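Long-range contact in tryptophanyl-tRNA synthetase (Aeropyrum pernix, PDB 3A04), which catalyses the ATP-dependent attachment of L-tryptophan to tRNA(Trp), releasing AMP and diphosphate, as a class I aminoacyl-tRNA synthetase: residues T75-S80 / L89-L94. Residues are numbered along the deposited sequence; the frame is centred on the assembly and turned at random.
Sequences TGFMPS and LTVDQL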
loop_
_atom_site.group_PDB
_atom_site.type_symbol
_atom_site.label_atom_id
_atom_site.label_comp_id
_atom_site.label_asym_id
_atom_site.label_seq_id
_atom_site.Cartn_x
_atom_site.Cartn_y
_atom_site.Cartn_z
ATOM N N THR A 75 19.770 2.472 -1.213
ATOM C CA THR A 75 19.296 3.828 -1.017
ATOM C C THR A 75 18.189 4.088 -2.032
ATOM O O THR A 75 17.992 3.294 -2.978
ATOM C CB THR A 75 20.491 4.872 -1.266
ATOM O OG1 THR A 75 20.029 6.183 -0.941
ATOM C CG2 THR A 75 20.867 4.843 -2.767
ATOM N N GLY A 76 17.461 5.188 -1.879
ATOM C CA GLY A 76 16.454 5.554 -2.836
ATOM C C GLY A 76 16.675 6.941 -3.416
ATOM O O GLY A 76 17.254 7.808 -2.732
ATOM N N PHE A 77 16.130 7.169 -4.621
ATOM C CA PHE A 77 16.175 8.485 -5.319
ATOM C C PHE A 77 14.769 8.823 -5.803
ATOM O O PHE A 77 14.014 7.973 -6.364
ATOM C CB PHE A 77 17.106 8.473 -6.550
ATOM C CG PHE A 77 18.569 8.329 -6.204
ATOM C CD1 PHE A 77 19.125 7.085 -6.052
ATOM C CD2 PHE A 77 19.334 9.443 -5.921
ATOM C CE1 PHE A 77 20.455 6.911 -5.600
ATOM C CE2 PHE A 77 20.762 9.282 -5.557
ATOM C CZ PHE A 77 21.259 8.039 -5.380
ATOM N N MET A 78 14.420 10.059 -5.555
ATOM C CA MET A 78 13.219 10.740 -6.060
ATOM C C MET A 78 13.491 11.177 -7.497
ATOM O O MET A 78 14.446 11.973 -7.725
ATOM C CB MET A 78 12.924 11.965 -5.160
ATOM C CG MET A 78 11.751 12.884 -5.675
ATOM S SD MET A 78 10.210 12.011 -6.052
ATOM C CE MET A 78 9.819 11.444 -4.422
ATOM N N PRO A 79 12.719 10.653 -8.480
ATOM C CA PRO A 79 13.007 11.018 -9.897
ATOM C C PRO A 79 12.366 12.339 -10.268
ATOM O O PRO A 79 11.384 12.348 -10.982
ATOM C CB PRO A 79 12.368 9.897 -10.695
ATOM C CG PRO A 79 11.125 9.468 -9.811
ATOM C CD PRO A 79 11.710 9.564 -8.389
ATOM N N SER A 80 12.930 13.442 -9.766
ATOM C CA SER A 80 12.408 14.743 -9.984
ATOM C C SER A 80 13.649 15.629 -10.224
ATOM O O SER A 80 14.591 15.565 -9.401
ATOM C CB SER A 80 11.820 15.230 -8.654
ATOM O OG SER A 80 11.153 16.459 -8.899
ATOM N N LEU A 89 27.316 12.478 -4.199
ATOM C CA LEU A 89 27.930 12.066 -2.918
ATOM C C LEU A 89 27.340 10.739 -2.461
ATOM O O LEU A 89 28.066 9.865 -1.934
ATOM C CB LEU A 89 27.622 13.122 -1.852
ATOM C CG LEU A 89 28.140 12.885 -0.432
ATOM C CD1 LEU A 89 29.617 12.775 -0.506
ATOM C CD2 LEU A 89 27.724 14.055 0.436
ATOM N N THR A 90 26.024 10.560 -2.611
ATOM C CA THR A 90 25.441 9.277 -2.231
ATOM C C THR A 90 25.958 8.153 -3.129
ATOM O O THR A 90 26.360 7.111 -2.608
ATOM C CB THR A 90 23.954 9.328 -2.322
ATOM O OG1 THR A 90 23.504 10.202 -1.317
ATOM C CG2 THR A 90 23.303 7.918 -2.086
ATOM N N VAL A 91 25.967 8.360 -4.467
ATOM C CA VAL A 91 26.395 7.289 -5.395
ATOM C C VAL A 91 27.845 6.943 -5.190
ATOM O O VAL A 91 28.260 5.791 -5.347
ATOM C CB VAL A 91 26.148 7.714 -6.898
ATOM C CG1 VAL A 91 26.610 6.673 -7.873
ATOM C CG2 VAL A 91 24.642 7.888 -7.074
ATOM N N ASP A 92 28.662 7.965 -4.909
ATOM C CA ASP A 92 30.072 7.682 -4.649
ATOM C C ASP A 92 30.215 6.713 -3.464
ATOM O O ASP A 92 31.065 5.853 -3.496
ATOM C CB ASP A 92 30.786 9.000 -4.298
ATOM C CG ASP A 92 31.187 9.803 -5.602
ATOM O OD1 ASP A 92 31.242 9.240 -6.778
ATOM O OD2 ASP A 92 31.345 11.012 -5.434
ATOM N N GLN A 93 29.411 6.895 -2.414
ATOM C CA GLN A 93 29.430 5.917 -1.263
ATOM C C GLN A 93 28.920 4.530 -1.732
ATOM O O GLN A 93 29.456 3.544 -1.362
ATOM C CB GLN A 93 28.494 6.432 -0.152
ATOM C CG GLN A 93 29.017 7.732 0.421
ATOM C CD GLN A 93 28.148 8.285 1.476
ATOM O OE1 GLN A 93 27.940 7.656 2.508
ATOM N NE2 GLN A 93 27.561 9.462 1.215
ATOM N N LEU A 94 27.885 4.454 -2.569
ATOM C CA LEU A 94 27.561 3.139 -3.171
ATOM C C LEU A 94 28.644 2.487 -3.963
ATOM O O LEU A 94 28.830 1.256 -3.858
ATOM C CB LEU A 94 26.288 3.175 -4.056
ATOM C CG LEU A 94 25.094 3.969 -3.523
ATOM C CD1 LEU A 94 23.955 4.023 -4.616
ATOM C CD2 LEU A 94 24.587 3.282 -2.224
#
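Phe77 points the far corner of its ring, CZ, at the gap between two methyl groups of the helix: Val91 CG2 lies 3.8 Å from CZ, and Thr90 CG2 lies 3.9 Å from the same CZ. Both methyls come at the ring obliquely. The two approaches differ, though, for Thr90 meets the phenyl tip to tip whereas Val91 runs across it at about a right angle. Thr90 can offer a methyl here because its CG2 is anti to the backbone N while its OG1 is turned beside that N (chi1 -68°). That same methyl also faces Thr75, whose OG1 stands 3.9 Å from Thr90 CG2, a van der Waals contact. The segments belong to strand 72-77 and helix 85-99, the first two elements of a beta-alpha-beta unit that strand 103-108 completes in the Rossmann-like catalytic domain; the loop leaving the strand opens the HIGH region with Pro79 and Ser80. Strand and helix directions differ by 147°, with the short axes 10.5 Å apart, and the two segments meet through side-chain contacts, with no hydrogen bond between them. Further along the helix, Leu94 crosses Thr75 at roughly a right angle and brings CD1 to 3.7 Å from Thr75 CG2, with CD2 of Leu94 4.1 Å from that methyl. Helix 121-139 adds Met136 against both Phe77 and Val91, and Val106 of the adjacent strand touches Phe77 and Leu94.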